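ABC-type phosphate transport system, periplasmic component (Lactobacillus brevis, PDB 4ECF) probably serves as the solute-binding component that captures phosphate for import across the cytoplasmic membrane by an ABC transporter of the PstSACB type. Local coordinates at residues A[19-24]-A[225-230]; A[77-82]-A[235-240]; A[123-128]-A[161-166]. All coordinates share one frame; numbering follows the deposited sequence. Where two conformers were deposited one is given.

Interaction 1: residues A[19-24]-A[225-230]; sequences EAAGEQ and TYVQSP. With EDO (1,2-ethanediol), chain I.
Gln24 and Tyr226 meet because each side chain leaves its helix with CG opposite the main-chain nitrogen (chi1 -167° and -178°). Their hosts, helices 15-28 and 218-228, pack against each other in the two-lobed periplasmic-binding-protein fold. The glutamine chain is extended beyond CG and crosses the tyrosine at about a right angle, amide and ring planes 89° apart. It meets the phenol mainly at the hydroxyl: CG of Gln24 lies 3.4 Å from OH of Tyr226, and OE1 of Gln24 is 3.1 Å from the same oxygen. This last pair is a close polar approach; the hydroxyl's hydrogen-bond partner is Glu28, one turn farther along the first helix, while Tyr25 meets the ring edge-to-face. Shortening the side chain to an alanine here would probably leave a gap beside the Tyr226 hydroxyl, where CG and OE1 now lie. Deeper in the interface the packing is apolar, around the closest backbone pair, Ala21 and Val227, whose CA atoms stand 6.6 Å apart. Val227 sends its CG2 branch across, and that methyl rests 3.9 Å from Ala21 CB.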
loop_
_atom_site.group_PDB
_atom_site.type_symbol
_atom_site.label_atom_id
_atom_site.label_comp_id
_atom_site.label_asym_id
_atom_site.label_seq_id
_atom_site.Cartn_x
_atom_site.Cartn_y
_atom_site.Cartn_z
ATOM N N GLU A 19 5.453 -6.390 10.512
ATOM C CA GLU A 19 5.708 -6.207 11.924
ATOM C C GLU A 19 4.892 -7.193 12.774
ATOM O O GLU A 19 5.380 -7.777 13.743
ATOM C CB GLU A 19 5.391 -4.774 12.358
ATOM C CG GLU A 19 6.403 -3.799 11.845
ATOM C CD GLU A 19 6.125 -2.373 12.246
ATOM O OE1 GLU A 19 4.953 -2.071 12.544
ATOM O OE2 GLU A 19 7.089 -1.573 12.229
ATOM N N ALA A 20 3.601 -7.330 12.459
ATOM C CA ALA A 20 2.746 -8.236 13.254
ATOM C C ALA A 20 3.156 -9.700 13.088
ATOM O O ALA A 20 3.251 -10.447 14.088
ATOM C CB ALA A 20 1.264 -8.042 12.931
ATOM N N ALA A 21 3.459 -10.088 11.849
ATOM C CA ALA A 21 3.845 -11.465 11.563
ATOM C C ALA A 21 5.233 -11.741 12.190
ATOM O O ALA A 21 5.489 -12.820 12.719
ATOM C CB ALA A 21 3.876 -11.752 10.072
ATOM N N GLY A 22 6.113 -10.761 12.114
ATOM C CA GLY A 22 7.448 -10.881 12.698
ATOM C C GLY A 22 7.387 -11.091 14.196
ATOM O O GLY A 22 8.070 -11.955 14.706
ATOM N N GLU A 23 6.575 -10.306 14.914
ATOM C CA GLU A 23 6.508 -10.460 16.373
ATOM C C GLU A 23 5.860 -11.789 16.736
ATOM O O GLU A 23 6.255 -12.462 17.690
ATOM C CB GLU A 23 5.723 -9.291 17.024
ATOM C CG GLU A 23 5.815 -9.285 18.560
ATOM C CD GLU A 23 4.868 -10.277 19.254
ATOM O OE1 GLU A 23 3.768 -10.526 18.697
ATOM O OE2 GLU A 23 5.217 -10.825 20.348
ATOM N N GLN A 24 4.857 -12.179 15.972
ATOM C CA GLN A 24 4.235 -13.455 16.221
ATOM C C GLN A 24 5.229 -14.605 15.988
ATOM O O GLN A 24 5.342 -15.494 16.817
ATOM C CB GLN A 24 2.961 -13.593 15.399
ATOM C CG GLN A 24 2.110 -14.775 15.844
ATOM C CD GLN A 24 0.754 -14.770 15.210
ATOM O OE1 GLN A 24 0.478 -15.588 14.316
ATOM N NE2 GLN A 24 -0.098 -13.862 15.658
ATOM N N THR A 225 7.943 -18.411 4.410
ATOM C CA THR A 225 7.080 -19.591 4.442
ATOM C C THR A 225 5.932 -19.420 5.480
ATOM O O THR A 225 4.761 -19.659 5.188
ATOM C CB THR A 225 7.905 -20.811 4.742
ATOM O OG1 THR A 225 8.833 -20.999 3.661
ATOM C CG2 THR A 225 7.024 -22.055 4.929
ATOM N N TYR A 226 6.288 -18.916 6.662
ATOM C CA TYR A 226 5.310 -18.655 7.720
ATOM C C TYR A 226 4.250 -17.643 7.315
ATOM O O TYR A 226 3.061 -17.905 7.454
ATOM C CB TYR A 226 6.053 -18.221 8.991
ATOM C CG TYR A 226 5.204 -17.965 10.199
ATOM C CD1 TYR A 226 4.886 -18.985 11.087
ATOM C CD2 TYR A 226 4.838 -16.684 10.534
ATOM C CE1 TYR A 226 4.157 -18.727 12.226
ATOM C CE2 TYR A 226 4.112 -16.430 11.701
ATOM C CZ TYR A 226 3.790 -17.441 12.525
ATOM O OH TYR A 226 3.058 -17.200 13.682
ATOM N N VAL A 227 4.666 -16.506 6.730
ATOM C CA VAL A 227 3.740 -15.491 6.299
ATOM C C VAL A 227 2.789 -16.035 5.204
ATOM O O VAL A 227 1.625 -15.733 5.218
ATOM C CB VAL A 227 4.471 -14.230 5.779
ATOM C CG1 VAL A 227 3.492 -13.240 5.183
ATOM C CG2 VAL A 227 5.300 -13.585 6.884
ATOM N N GLN A 228 3.284 -16.911 4.345
ATOM C CA GLN A 228 2.452 -17.479 3.250
ATOM C C GLN A 228 1.612 -18.701 3.710
ATOM O O GLN A 228 0.810 -19.243 2.934
ATOM C CB GLN A 228 3.376 -17.922 2.104
ATOM C CG GLN A 228 3.983 -16.783 1.351
ATOM C CD GLN A 228 4.912 -17.206 0.235
ATOM O OE1 GLN A 228 5.705 -18.129 0.371
ATOM N NE2 GLN A 228 4.787 -16.516 -0.906
ATOM N N SER A 229 1.779 -19.164 4.940
ATOM C CA SER A 229 1.187 -20.429 5.358
ATOM C C SER A 229 -0.308 -20.223 5.588
ATOM O O SER A 229 -0.708 -19.123 6.015
ATOM C CB SER A 229 1.873 -20.970 6.627
ATOM O OG SER A 229 1.578 -20.138 7.739
ATOM N N PRO A 230 -1.126 -21.243 5.257
ATOM C CA PRO A 230 -2.586 -21.124 5.393
ATOM C C PRO A 230 -2.998 -20.642 6.781
ATOM O O PRO A 230 -3.902 -19.814 6.893
ATOM C CB PRO A 230 -3.083 -22.541 5.136
ATOM C CG PRO A 230 -2.063 -23.127 4.204
ATOM C CD PRO A 230 -0.736 -22.531 4.630
HETATM C C1 EDO I . 4.194 1.649 11.320
HETATM O O1 EDO I . 3.312 2.779 11.350
HETATM C C2 EDO I . 3.482 0.474 10.664
HETATM O O2 EDO I . 2.974 -0.436 11.651
#

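Interaction 2: residues A[77-82]-A[235-240]; sequences RVAVVG and TLVRQL
Val237 of helix 230-239 faces Ala79 of strand 73-87, the CA atoms of the two residues being 7.1 Å apart. Its CB starts toward the strand and stops 5.3 Å from Ala79 CB, so the two branches beyond it make the approach. CG1, opposite the main-chain nitrogen (chi1 166°), runs on to the alanine methyl, with Val237 CG1 4.2 Å from Ala79 CB. The other branch reaches toward the strand backbone, where Val237 CG2 comes within 4.4 Å of Val78 O, a loose van der Waals approach. That carbonyl is not left to a methyl alone, since Gln233, one turn before Val237 in helix 230-239, gives it a hydrogen bond from NE2. All three touching residues are buried, and Leu17 of helix 15-28 packs on both Ala79 and Val237, closing the contact from a third element. The two segments bury 66 Å² in total, a sparse van der Waals contact. Around Val237 the helix includes a wider pi-type turn at 235-237. The last helix of the chain, laid against a long strand that pairs with strands of both halves of the molecule, is consistent with the interlobe region of a type 2 periplasmic-binding-protein fold.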
loop_
_atom_site.group_PDB
_atom_site.type_symbol
_atom_site.label_atom_id
_atom_site.label_comp_id
_atom_site.label_asym_id
_atom_site.label_seq_id
_atom_site.Cartn_x
_atom_site.Cartn_y
_atom_site.Cartn_z
ATOM N N ARG A 77 4.764 -13.331 -3.203
ATOM C CA ARG A 77 3.544 -12.564 -2.923
ATOM C C ARG A 77 2.841 -13.101 -1.691
ATOM O O ARG A 77 2.760 -14.331 -1.514
ATOM C CB ARG A 77 2.628 -12.498 -4.145
ATOM C CG ARG A 77 3.060 -11.454 -5.154
ATOM C CD ARG A 77 2.110 -11.354 -6.329
ATOM N NE ARG A 77 2.309 -12.428 -7.311
ATOM C CZ ARG A 77 1.566 -12.548 -8.398
ATOM N NH1 ARG A 77 0.550 -11.716 -8.601
ATOM N NH2 ARG A 77 1.821 -13.502 -9.271
ATOM N N VAL A 78 2.338 -12.207 -0.831
ATOM C CA VAL A 78 1.825 -12.592 0.480
ATOM C C VAL A 78 0.442 -12.059 0.790
ATOM O O VAL A 78 -0.190 -12.492 1.735
ATOM C CB VAL A 78 2.831 -12.178 1.579
ATOM C CG1 VAL A 78 4.203 -12.810 1.334
ATOM C CG2 VAL A 78 2.954 -10.655 1.751
ATOM N N ALA A 79 -0.040 -11.117 -0.017
ATOM C CA ALA A 79 -1.292 -10.429 0.318
ATOM C C ALA A 79 -1.650 -9.510 -0.842
ATOM O O ALA A 79 -0.830 -9.283 -1.746
ATOM C CB ALA A 79 -1.119 -9.610 1.595
ATOM N N VAL A 80 -2.894 -9.044 -0.823
ATOM C CA VAL A 80 -3.340 -7.899 -1.635
ATOM C C VAL A 80 -3.692 -6.800 -0.630
ATOM O O VAL A 80 -4.254 -7.058 0.457
ATOM C CB VAL A 80 -4.538 -8.262 -2.531
ATOM C CG1 VAL A 80 -5.242 -6.999 -3.048
ATOM C CG2 VAL A 80 -4.071 -9.223 -3.634
ATOM N N VAL A 81 -3.332 -5.570 -0.946
ATOM C CA VAL A 81 -3.695 -4.378 -0.148
ATOM C C VAL A 81 -4.550 -3.427 -0.992
ATOM O O VAL A 81 -4.212 -3.127 -2.146
ATOM C CB VAL A 81 -2.432 -3.685 0.408
ATOM C CG1 VAL A 81 -1.613 -3.034 -0.726
ATOM C CG2 VAL A 81 -2.788 -2.726 1.532
ATOM N N GLY A 82 -5.661 -2.978 -0.414
ATOM C CA GLY A 82 -6.470 -1.922 -0.984
ATOM C C GLY A 82 -5.912 -0.563 -0.619
ATOM O O GLY A 82 -5.289 -0.391 0.450
ATOM N N THR A 235 -5.808 -15.925 9.193
ATOM C CA THR A 235 -5.948 -15.197 10.432
ATOM C C THR A 235 -5.395 -13.756 10.324
ATOM O O THR A 235 -6.123 -12.782 10.056
ATOM C CB THR A 235 -5.275 -16.009 11.589
ATOM O OG1 THR A 235 -3.892 -16.317 11.257
ATOM C CG2 THR A 235 -6.040 -17.323 11.868
ATOM N N LEU A 236 -4.095 -13.623 10.511
ATOM C CA LEU A 236 -3.468 -12.332 10.720
ATOM C C LEU A 236 -3.608 -11.414 9.500
ATOM O O LEU A 236 -3.889 -10.219 9.620
ATOM C CB LEU A 236 -1.997 -12.583 11.075
ATOM C CG LEU A 236 -1.172 -11.549 11.832
ATOM C CD1 LEU A 236 -1.865 -11.250 13.153
ATOM C CD2 LEU A 236 0.239 -12.099 12.064
ATOM N N VAL A 237 -3.444 -11.985 8.308
ATOM C CA VAL A 237 -3.517 -11.209 7.064
ATOM C C VAL A 237 -4.845 -10.462 6.956
ATOM O O VAL A 237 -4.895 -9.250 6.782
ATOM C CB VAL A 237 -3.193 -12.133 5.835
ATOM C CG1 VAL A 237 -3.575 -11.473 4.516
ATOM C CG2 VAL A 237 -1.738 -12.539 5.897
ATOM N N ARG A 238 -5.933 -11.210 7.149
ATOM C CA ARG A 238 -7.281 -10.667 7.126
ATOM C C ARG A 238 -7.590 -9.702 8.287
ATOM O O ARG A 238 -8.212 -8.675 8.101
ATOM C CB ARG A 238 -8.291 -11.839 7.080
ATOM C CG ARG A 238 -7.852 -12.964 6.137
ATOM C CD ARG A 238 -8.987 -13.890 5.723
ATOM N NE ARG A 238 -8.527 -14.999 4.861
ATOM C CZ ARG A 238 -9.347 -15.829 4.205
ATOM N NH1 ARG A 238 -10.670 -15.673 4.292
ATOM N NH2 ARG A 238 -8.855 -16.814 3.446
ATOM N N GLN A 239 -7.127 -10.025 9.499
ATOM C CA GLN A 239 -7.346 -9.130 10.648
ATOM C C GLN A 239 -6.781 -7.738 10.475
ATOM O O GLN A 239 -7.333 -6.774 10.981
ATOM C CB GLN A 239 -6.683 -9.670 11.903
ATOM C CG GLN A 239 -7.239 -10.933 12.483
ATOM C CD GLN A 239 -6.236 -11.518 13.469
ATOM O OE1 GLN A 239 -5.579 -10.784 14.242
ATOM N NE2 GLN A 239 -6.073 -12.818 13.413
ATOM N N LEU A 240 -5.645 -7.615 9.792
ATOM C CA LEU A 240 -5.004 -6.327 9.650
ATOM C C LEU A 240 -5.480 -5.528 8.432
ATOM O O LEU A 240 -4.921 -4.487 8.118
ATOM C CB LEU A 240 -3.466 -6.519 9.630
ATOM C CG LEU A 240 -2.858 -6.941 10.972
ATOM C CD1 LEU A 240 -1.423 -7.409 10.805
ATOM C CD2 LEU A 240 -2.927 -5.780 11.959
#

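Interaction 3: residues A[123-128]-A[161-166]; sequences VLINRA and SIVATT. With PO4 (phosphate ion), chain B; EDO (1,2-ethanediol), chain K.
Ile125 and Ile162 form the closest apolar pair between strand 123-127 and helix 156-165. Their side chains cross at about a right angle, and in one of the two modelled conformers of Ile162 its CG2 lies 3.8 Å from Ile125 CD1. The bend at chi2 of Ile125 (-70°) places CD1 against that methyl, while Ile125 CG1 is 4.4 Å from Val163 CG2. At the outer end, Val123 CG1 meets Thr166 CG2 at 4.2 Å. Just past the helix end, a hydrogen bond from Thr166 OG1 to Ile162 O (2.6 Å), tilted 30° from the carbonyl plane, helps fix the side chain with its methyl turned to Val123. Hydrogen bonds to a bound phosphate lie at the other end of the strand. Arg127, bent at chi2 and chi3, has NH2 bonded to O3 at 2.8 Å, nearly straight (164°) and in the guanidinium plane; the NH1 bond to O1 is weak. Thr12, Ala13, Thr41, Ser131, Gly132 and Thr133 complete the site, consistent with the ligand-binding cleft of a phosphate receptor. Strand 123-127 runs parallel between strands 151-153 and 169-174, and helix 156-165 packs against this sheet, Ile162 touching Gln151 and Gln153, Val163 touching Ser171.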
loop_
_atom_site.group_PDB
_atom_site.type_symbol
_atom_site.label_atom_id
_atom_site.label_comp_id
_atom_site.label_asym_id
_atom_site.label_seq_id
_atom_site.Cartn_x
_atom_site.Cartn_y
_atom_site.Cartn_z
ATOM N N VAL A 123 -6.329 21.001 -0.062
ATOM C CA VAL A 123 -4.906 20.855 0.162
ATOM C C VAL A 123 -4.513 19.450 -0.220
ATOM O O VAL A 123 -4.858 18.484 0.499
ATOM C CB VAL A 123 -4.543 21.086 1.660
ATOM C CG1 VAL A 123 -3.047 20.874 1.895
ATOM C CG2 VAL A 123 -4.987 22.473 2.120
ATOM N N LEU A 124 -3.790 19.318 -1.329
ATOM C CA LEU A 124 -3.306 18.012 -1.761
ATOM C C LEU A 124 -2.134 17.614 -0.889
ATOM O O LEU A 124 -1.215 18.414 -0.634
ATOM C CB LEU A 124 -2.870 18.042 -3.246
ATOM C CG LEU A 124 -3.946 18.417 -4.258
ATOM C CD1 LEU A 124 -3.314 18.513 -5.644
ATOM C CD2 LEU A 124 -5.132 17.461 -4.226
ATOM N N ILE A 125 -2.170 16.364 -0.432
ATOM C CA ILE A 125 -1.043 15.759 0.273
ATOM C C ILE A 125 -0.610 14.530 -0.520
ATOM O O ILE A 125 -1.416 13.655 -0.800
ATOM C CB ILE A 125 -1.436 15.370 1.719
ATOM C CG1 ILE A 125 -2.036 16.569 2.472
ATOM C CG2 ILE A 125 -0.241 14.772 2.456
ATOM C CD1 ILE A 125 -1.054 17.652 2.806
ATOM N N ASN A 126 0.655 14.479 -0.915
ATOM C CA ASN A 126 1.161 13.359 -1.706
ATOM C C ASN A 126 2.209 12.594 -0.931
ATOM O O ASN A 126 2.799 13.100 0.041
ATOM C CB ASN A 126 1.786 13.866 -3.018
ATOM C CG ASN A 126 0.753 14.062 -4.097
ATOM O OD1 ASN A 126 0.637 15.151 -4.646
ATOM N ND2 ASN A 126 0.038 13.018 -4.433
ATOM N N ARG A 127 2.451 11.350 -1.352
ATOM C CA ARG A 127 3.661 10.701 -0.958
ATOM C C ARG A 127 4.763 11.060 -1.937
ATOM O O ARG A 127 4.504 11.494 -3.075
ATOM C CB ARG A 127 3.452 9.175 -0.934
ATOM C CG ARG A 127 2.477 8.689 0.127
ATOM C CD ARG A 127 3.076 8.602 1.540
ATOM N NE ARG A 127 4.316 7.838 1.480
ATOM C CZ ARG A 127 4.361 6.516 1.409
ATOM N NH1 ARG A 127 3.242 5.805 1.448
ATOM N NH2 ARG A 127 5.513 5.912 1.269
ATOM N N ALA A 128 6.000 10.813 -1.517
ATOM C CA ALA A 128 7.153 10.970 -2.383
ATOM C C ALA A 128 7.224 9.921 -3.479
ATOM O O ALA A 128 6.730 8.798 -3.335
ATOM C CB ALA A 128 8.429 10.957 -1.560
ATOM N N SER A 161 -1.792 11.271 9.554
ATOM C CA SER A 161 -1.830 12.293 10.608
ATOM C C SER A 161 -1.982 13.711 10.086
ATOM O O SER A 161 -2.703 14.529 10.690
ATOM C CB SER A 161 -0.607 12.209 11.536
ATOM O OG SER A 161 0.583 12.172 10.794
ATOM N N ILE A 162 -1.343 14.016 8.954
ATOM C CA ILE A 162 -1.432 15.340 8.363
ATOM C C ILE A 162 -2.841 15.555 7.791
ATOM O O ILE A 162 -3.426 16.641 7.929
ATOM C CB ILE A 162 -0.358 15.545 7.269
ATOM C CG1 ILE A 162 1.038 15.619 7.903
ATOM C CG2 ILE A 162 -0.655 16.799 6.447
ATOM C CD1 ILE A 162 1.294 16.880 8.692
ATOM N N VAL A 163 -3.406 14.528 7.161
ATOM C CA VAL A 163 -4.783 14.661 6.647
ATOM C C VAL A 163 -5.753 14.923 7.790
ATOM O O VAL A 163 -6.624 15.780 7.685
ATOM C CB VAL A 163 -5.211 13.433 5.775
ATOM C CG1 VAL A 163 -6.736 13.389 5.534
ATOM C CG2 VAL A 163 -4.452 13.471 4.452
ATOM N N ALA A 164 -5.569 14.204 8.904
ATOM C CA ALA A 164 -6.453 14.336 10.056
ATOM C C ALA A 164 -6.532 15.748 10.596
ATOM O O ALA A 164 -7.618 16.214 10.950
ATOM C CB ALA A 164 -6.040 13.358 11.164
ATOM N N THR A 165 -5.392 16.441 10.640
ATOM C CA THR A 165 -5.306 17.751 11.266
ATOM C C THR A 165 -5.302 18.927 10.325
ATOM O O THR A 165 -5.281 20.066 10.789
ATOM C CB THR A 165 -4.019 17.802 12.118
ATOM O OG1 THR A 165 -2.859 17.679 11.274
ATOM C CG2 THR A 165 -4.036 16.677 13.139
ATOM N N THR A 166 -5.342 18.684 9.010
ATOM C CA THR A 166 -5.214 19.769 8.041
ATOM C C THR A 166 -6.528 20.056 7.323
ATOM O O THR A 166 -6.992 19.227 6.503
ATOM C CB THR A 166 -4.148 19.470 6.985
ATOM O OG1 THR A 166 -2.893 19.218 7.624
ATOM C CG2 THR A 166 -4.007 20.637 5.992
HETATM P P PO4 B . 4.603 2.609 0.244
HETATM O O1 PO4 B . 3.607 3.630 -0.292
HETATM O O2 PO4 B . 5.573 2.137 -0.776
HETATM O O3 PO4 B . 5.294 3.091 1.490
HETATM O O4 PO4 B . 3.782 1.323 0.745
HETATM C C1 EDO K . -9.543 20.874 11.021
HETATM O O1 EDO K . -10.497 20.544 10.001
HETATM C C2 EDO K . -9.603 19.862 12.157
HETATM O O2 EDO K . -9.468 18.542 11.624
#

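How the interactions relate
Interactions 1 and 2 are neighbours, their centres about 10 Å apart, while interaction 3 lies on the opposite side of the chain's centre, about 31 Å and 25 Å away, centre to centre. The segments of interactions 1 and 2 alternate along the chain; Gln228 NE2 and Arg77 O, 3.0 Å apart and probably hydrogen-bonded, join them. Ala20 and Ala21 of helix 15-28 also pack on Leu240 and Leu236, at the end of helix 230-239, making one continuous layer. Interaction 3 is nested inside the loops closed by both. Strands 73-87 and 123-127 share one branched sheet. Interactions 1 and 2 thus lie in one half of the molecule, and interaction 3 in the other, on the strand that carries Arg127 to the phosphate.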